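Local atomic coordinates of branched-chain amino acid aminotransferase (Thermoproteus uzoniensis, PDB entry 5CE8), a protein that uses pyridoxal 5'-phosphate to move amino groups between amino acids and 2-oxo acids, probably acting on leucine, isoleucine and valine. Residues Tyr136-Glu140 with Gly141-Ala145; Phe203-Arg207 with Gly208-Thr212; Lys298-Pro301 with Trp302-Pro305. All coordinates share one frame; numbering follows the deposited sequence.

Contact 1: Tyr136-Glu140 with Gly141-Ala145; sequences YLKVE and GVRAA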
# COMPACT_ATOMS: atom_id res chain seq x y z
N TYR A 136 31.78 -12.48 11.08
CA TYR A 136 31.01 -11.92 9.89
C TYR A 136 30.94 -10.37 9.84
O TYR A 136 30.88 -9.77 8.76
CB TYR A 136 29.55 -12.45 9.85
CG TYR A 136 28.76 -12.18 8.56
CD1 TYR A 136 29.32 -12.49 7.32
CD2 TYR A 136 27.45 -11.67 8.57
CE1 TYR A 136 28.63 -12.32 6.12
CE2 TYR A 136 26.74 -11.45 7.36
CZ TYR A 136 27.33 -11.79 6.14
OH TYR A 136 26.69 -11.63 4.93
N LEU A 137 30.88 -9.76 11.02
CA LEU A 137 30.89 -8.32 11.15
C LEU A 137 31.88 -7.92 12.20
O LEU A 137 32.04 -8.65 13.18
CB LEU A 137 29.50 -7.83 11.55
CG LEU A 137 28.32 -8.13 10.62
CD1 LEU A 137 26.97 -7.65 11.20
CD2 LEU A 137 28.57 -7.56 9.22
N LYS A 138 32.45 -6.71 12.04
CA LYS A 138 33.37 -6.10 13.03
C LYS A 138 32.85 -6.25 14.49
O LYS A 138 31.71 -5.93 14.77
CB LYS A 138 33.62 -4.59 12.77
CG LYS A 138 33.75 -4.01 11.35
CD LYS A 138 34.08 -2.48 11.46
CE LYS A 138 34.01 -1.66 10.14
NZ LYS A 138 33.18 -0.39 10.01
N VAL A 139 33.68 -6.76 15.41
CA VAL A 139 33.20 -7.03 16.81
C VAL A 139 32.88 -5.73 17.54
O VAL A 139 31.85 -5.59 18.31
CB VAL A 139 34.19 -7.92 17.63
CG1 VAL A 139 35.62 -7.33 17.69
CG2 VAL A 139 33.64 -8.14 19.05
N GLU A 140 33.73 -4.75 17.29
CA GLU A 140 33.58 -3.42 17.91
C GLU A 140 32.42 -2.59 17.40
O GLU A 140 32.19 -1.54 17.96
CB GLU A 140 34.88 -2.58 17.84
CG GLU A 140 35.27 -2.05 16.48
CD GLU A 140 35.67 -3.14 15.52
OE1 GLU A 140 35.91 -4.29 15.99
OE2 GLU A 140 35.75 -2.84 14.31
N GLY A 141 31.69 -3.04 16.37
CA GLY A 141 30.54 -2.32 15.83
C GLY A 141 30.64 -1.99 14.35
O GLY A 141 31.69 -1.80 13.80
N VAL A 142 29.53 -1.91 13.72
CA VAL A 142 29.43 -1.67 12.28
C VAL A 142 28.57 -0.44 11.97
O VAL A 142 27.87 0.01 12.80
CB VAL A 142 28.78 -2.87 11.62
CG1 VAL A 142 29.68 -4.14 11.67
CG2 VAL A 142 27.43 -3.12 12.16
N ARG A 143 28.73 0.12 10.78
CA ARG A 143 28.01 1.32 10.35
C ARG A 143 26.99 0.73 9.42
O ARG A 143 27.34 -0.11 8.56
CB ARG A 143 28.98 2.28 9.66
CG ARG A 143 30.13 2.74 10.57
CD ARG A 143 30.99 3.81 9.97
NE ARG A 143 31.82 3.20 8.96
CZ ARG A 143 31.58 3.14 7.64
NH1 ARG A 143 30.52 3.70 7.06
NH2 ARG A 143 32.43 2.47 6.89
N ALA A 144 25.75 1.15 9.61
CA ALA A 144 24.67 0.68 8.81
C ALA A 144 23.91 1.77 8.04
O ALA A 144 23.96 2.95 8.39
CB ALA A 144 23.75 -0.13 9.72
N ALA A 145 23.36 1.40 6.89
CA ALA A 145 22.60 2.25 6.04
C ALA A 145 21.22 1.66 5.85
O ALA A 145 21.05 0.47 5.60
CB ALA A 145 23.27 2.48 4.72
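Gly-141 closes a type I beta turn that starts at Lys-138. Its N-H reaches back to Lys-138 O over 3.3 Å, a weak bond but fairly straight (159° at the hydrogen). The phi of Gly-141 is 123°. At its backbone angles a side chain would be jammed against the preceding carbonyl, so the site suits glycine. Glu-140 sits beside it, its side chain bent at chi2 (-68°). On the carbonyl side of Gly-141, the aliphatic part of Lys-138 runs past the oxygen, with CD 3.4 Å from Gly-141 O.

Val-142 comes next and turns CG1 toward the first residues of the turn. Only CG1 of its two methyls touches across. It packs on Leu-137 CB at 3.7 Å and lies 3.8 Å from Lys-138 N. This methyl packs against the start of the turn.

Arg-143 opens away from the turn. Its NE is 4.0 Å from Lys-138 NZ, and the ammonium approaches the guanidinium obliquely. Nearby acceptors probably ease the proximity of the two like charges. Lys-138 NZ forms a salt bridge with Asp-183, whose OD2 also takes the Arg-143 N-H. Arg-143 NH2 bonds to Gly-181 O. Further out, Tyr-136 packs on Leu-117 of a second subunit, and Ala-145 packs on Arg-180 of a third.

The turn lies in the loop that leaves strand 125-132 of one sheet and enters strand 142-146 of the other. Leu-137 and Val-142 both touch Thr-265. Val-142 and Ala-144 make backbone bonds to strand 265-270 and the residue after it. Strand 142-146 lies between strands 184-188 and 265-270 and runs parallel to both.

Contact 2: Phe203-Arg207 with Gly208-Thr212; sequences FIVRR and GVLMT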
# COMPACT_ATOMS: atom_id res chain seq x y z
N PHE A 203 17.86 -5.34 17.00
CA PHE A 203 17.37 -4.94 18.30
C PHE A 203 17.73 -3.47 18.58
O PHE A 203 18.85 -3.01 18.31
CB PHE A 203 18.00 -5.82 19.43
CG PHE A 203 17.38 -7.16 19.59
CD1 PHE A 203 17.81 -8.22 18.82
CD2 PHE A 203 16.54 -7.43 20.66
CE1 PHE A 203 17.31 -9.48 18.96
CE2 PHE A 203 16.04 -8.75 20.81
CZ PHE A 203 16.41 -9.76 19.95
N ILE A 204 16.82 -2.70 19.18
CA ILE A 204 17.30 -1.43 19.70
C ILE A 204 17.16 -1.39 21.22
O ILE A 204 16.40 -2.10 21.74
CB ILE A 204 16.58 -0.24 19.02
CG1 ILE A 204 15.09 -0.25 19.35
CG2 ILE A 204 16.89 -0.27 17.50
CD1 ILE A 204 14.39 1.01 18.89
N VAL A 205 17.80 -0.43 21.87
CA VAL A 205 17.48 -0.11 23.25
C VAL A 205 16.97 1.32 23.28
O VAL A 205 17.52 2.19 22.76
CB VAL A 205 18.56 -0.33 24.25
CG1 VAL A 205 18.08 -0.17 25.66
CG2 VAL A 205 19.13 -1.72 24.18
N ARG A 206 15.85 1.51 23.91
CA ARG A 206 15.22 2.81 23.87
C ARG A 206 14.72 2.95 25.27
O ARG A 206 13.76 2.29 25.66
CB ARG A 206 14.12 2.82 22.87
CG ARG A 206 13.28 4.08 22.83
CD ARG A 206 12.26 3.98 21.71
NE ARG A 206 11.54 5.26 21.63
CZ ARG A 206 10.61 5.61 22.49
NH1 ARG A 206 10.25 4.79 23.46
NH2 ARG A 206 10.00 6.79 22.36
N ARG A 207 15.39 3.85 26.02
CA ARG A 207 14.92 4.20 27.39
C ARG A 207 14.76 2.94 28.27
O ARG A 207 13.72 2.71 28.94
CB ARG A 207 13.57 4.91 27.33
CG ARG A 207 13.51 6.03 26.37
CD ARG A 207 12.33 6.98 26.56
NE ARG A 207 12.46 7.85 25.38
CZ ARG A 207 11.52 8.62 24.84
NH1 ARG A 207 10.34 8.70 25.40
NH2 ARG A 207 11.79 9.32 23.72
N GLY A 208 15.79 2.14 28.22
CA GLY A 208 15.95 1.00 29.11
C GLY A 208 15.21 -0.20 28.67
O GLY A 208 15.18 -1.20 29.38
N VAL A 209 14.58 -0.12 27.51
CA VAL A 209 13.80 -1.21 27.05
C VAL A 209 14.34 -1.68 25.72
O VAL A 209 14.49 -0.89 24.74
CB VAL A 209 12.35 -0.78 26.82
CG1 VAL A 209 11.62 -1.97 26.26
CG2 VAL A 209 11.73 -0.28 28.13
N LEU A 210 14.53 -3.00 25.67
CA LEU A 210 15.01 -3.65 24.50
C LEU A 210 13.76 -3.88 23.60
O LEU A 210 12.64 -4.36 24.04
CB LEU A 210 15.68 -4.91 25.00
CG LEU A 210 16.56 -5.85 24.21
CD1 LEU A 210 17.72 -5.07 23.71
CD2 LEU A 210 16.99 -6.94 25.16
N MET A 211 13.89 -3.48 22.35
CA MET A 211 12.80 -3.65 21.36
C MET A 211 13.29 -4.35 20.13
O MET A 211 14.36 -4.07 19.61
CB MET A 211 12.24 -2.27 20.95
CG MET A 211 11.66 -1.50 22.07
SD MET A 211 11.33 0.19 21.48
CE MET A 211 9.83 -0.06 20.53
N THR A 212 12.48 -5.25 19.61
CA THR A 212 12.80 -6.02 18.37
C THR A 212 11.55 -6.19 17.49
O THR A 212 10.46 -6.29 18.03
CB THR A 212 13.47 -7.36 18.65
OG1 THR A 212 14.26 -7.80 17.52
CG2 THR A 212 12.47 -8.46 19.09
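Phe-203 and Thr-212 face each other at the open end of a beta hairpin with a two-residue loop. A type I' turn from Arg-206 to Val-209 closes the other end. Arg-207 and Gly-208, both with positive phi, form its tip. Four backbone bonds tie the arms in two hydrogen-bonded pairs, Ile-204 with Met-211 and Arg-206 with Val-209.

On one face of the hairpin, Leu-210 is the bump. Its CG is anti to the backbone N (chi1 -169°), which carries the branch across to the other strand. There it wedges between Phe-203 and Val-205: CG meets Phe-203 CD2 at 3.9 Å, and CD1 meets Val-205 CG2 at 3.7 Å. Helix 279-292 closes over Leu-210 and Val-205 through Ile-280, and the Phe-203 ring lies parallel to that of Phe-256.

The other face holds Ile-204, Arg-206, Val-209 and Met-211. Met-211 CB rests on Ile-204 CG1. Its sulfur settles beside the extended arginine chain, 3.9 Å from Arg-206 CD. Arg-206 and Arg-207 end close together and both grip Glu-221 of a fourth subunit, Arg-206 through NH2 and Arg-207 through NH1.

Thr-212 CB makes a CH-pi contact over one face of the Phe-203 ring, 3.8 Å from its centroid and 20° off the normal. Thr-212 OG1, bonded to Ile-202 O, stands 3.6 Å above the centre of the same ring.

Contact 3: Lys298-Pro301 with Trp302-Pro305; sequences KYLP and WLTP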
# COMPACT_ATOMS: atom_id res chain seq x y z
N LYS A 298 22.81 -23.60 32.84
CA LYS A 298 21.36 -23.74 32.49
C LYS A 298 21.25 -24.01 30.98
O LYS A 298 20.22 -24.54 30.53
CB LYS A 298 20.53 -22.45 32.76
N TYR A 299 22.23 -23.57 30.18
CA TYR A 299 22.09 -23.68 28.70
C TYR A 299 22.79 -24.80 28.06
O TYR A 299 22.90 -24.86 26.81
CB TYR A 299 22.48 -22.36 28.03
CG TYR A 299 21.43 -21.36 28.39
CD1 TYR A 299 20.10 -21.60 28.03
CD2 TYR A 299 21.72 -20.25 29.16
CE1 TYR A 299 19.08 -20.71 28.35
CE2 TYR A 299 20.67 -19.36 29.52
CZ TYR A 299 19.35 -19.60 29.10
OH TYR A 299 18.28 -18.73 29.44
N LEU A 300 23.26 -25.72 28.90
CA LEU A 300 24.10 -26.79 28.43
C LEU A 300 23.28 -27.67 27.48
O LEU A 300 23.85 -28.21 26.49
CB LEU A 300 24.84 -27.51 29.57
CG LEU A 300 26.16 -26.80 30.03
CD1 LEU A 300 26.85 -27.54 31.20
CD2 LEU A 300 27.18 -26.61 28.98
N PRO A 301 21.94 -27.73 27.70
CA PRO A 301 21.15 -28.42 26.69
C PRO A 301 21.14 -27.90 25.26
O PRO A 301 20.77 -28.63 24.39
CB PRO A 301 19.74 -28.36 27.28
CG PRO A 301 20.00 -28.42 28.76
CD PRO A 301 21.27 -27.72 29.03
N TRP A 302 21.57 -26.67 25.02
CA TRP A 302 21.68 -26.12 23.68
C TRP A 302 22.98 -26.48 22.97
O TRP A 302 23.15 -26.15 21.78
CB TRP A 302 21.66 -24.58 23.71
CG TRP A 302 20.32 -24.05 23.97
CD1 TRP A 302 19.10 -24.69 23.80
CD2 TRP A 302 20.01 -22.72 24.32
NE1 TRP A 302 18.07 -23.82 24.15
CE2 TRP A 302 18.61 -22.61 24.45
CE3 TRP A 302 20.78 -21.62 24.57
CZ2 TRP A 302 17.99 -21.40 24.81
CZ3 TRP A 302 20.15 -20.42 24.97
CH2 TRP A 302 18.79 -20.33 25.08
N LEU A 303 23.89 -27.13 23.69
CA LEU A 303 25.21 -27.38 23.18
C LEU A 303 25.43 -28.84 22.88
O LEU A 303 25.38 -29.64 23.78
CB LEU A 303 26.18 -26.96 24.25
CG LEU A 303 26.72 -25.55 24.02
CD1 LEU A 303 25.62 -24.52 24.24
CD2 LEU A 303 27.89 -25.33 24.95
N THR A 304 25.71 -29.19 21.60
CA THR A 304 25.82 -30.57 21.17
C THR A 304 27.26 -30.92 21.05
O THR A 304 27.92 -30.33 20.19
CB THR A 304 25.16 -30.83 19.80
OG1 THR A 304 23.76 -30.65 19.94
CG2 THR A 304 25.42 -32.29 19.36
N PRO A 305 27.78 -31.86 21.89
CA PRO A 305 29.20 -32.14 21.79
C PRO A 305 29.48 -32.96 20.56
O PRO A 305 28.72 -33.90 20.27
CB PRO A 305 29.53 -32.97 23.05
CG PRO A 305 28.26 -33.50 23.53
CD PRO A 305 27.19 -32.52 23.09
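Tyr-299 lays its ring against the six-membered ring of Trp-302 in an offset stack. The ring centroids are 4.3 Å apart and the planes differ by 21°. The overlap is off centre. Tyr-299 CD1 sits over one face of the indole, near its rim, and comes to 3.3 Å from Trp-302 CZ3. Tyr-299 CE1 is equally near Trp-302 CH2. This is tight packing. The two side chains lie alongside each other and point the same way. Each CG is anti to its own carbonyl carbon, with chi1 of -69° in Tyr-299 and -75° in Trp-302. Across the turn, these similar torsions let the rings lie side by side.

Two backbone bonds close the turn. Trp-302 N donates to Tyr-299 O at 2.9 Å, and Leu-303 N donates to Leu-300 O at 3.0 Å. Both bonds link residue i to i+3, as in a 3-10 turn, and both donors stand well out of the carbonyl plane. Leu-303 also sets CB against Leu-300 O at 3.5 Å, while the leucine tips meet more loosely.

The turn follows helix 279-292 and leads into strand 303-305, which pairs with strand 55-58. Ile-291 touches both aromatic residues. Ser-230 and Thr-227 of helix 223-235 touch Tyr-299 and Trp-302 respectively.

The stack has outside partners too. Tyr-299 OH is hydrogen-bonded to Asp-234, which holds the far end of the ring. Arg-59 makes a cation-pi contact with Trp-302. The indole is therefore shared between a neutral aromatic ring and a cation, and the positive charge probably polarises its electron cloud.

Overall arrangement
The three contacts follow one another along the chain; none nests within or crosses another. Contact 1 closes a turn in the loop between strands 125-132 and 142-146, where the chain passes from the seven-stranded antiparallel sheet to the mixed sheet. Contact 2 comes later in that mixed sheet and closes the hairpin 201-206/209-212; its centre is about 18 Å from that of contact 1. Contact 3 closes a turn after helix 279-292 and returns the chain to the antiparallel sheet through strand 303-305, one of its two edge strands within this chain. Its centre is about 28 Å from each of the others. Helices 223-235 and 279-292 touch both contact 2 and contact 3.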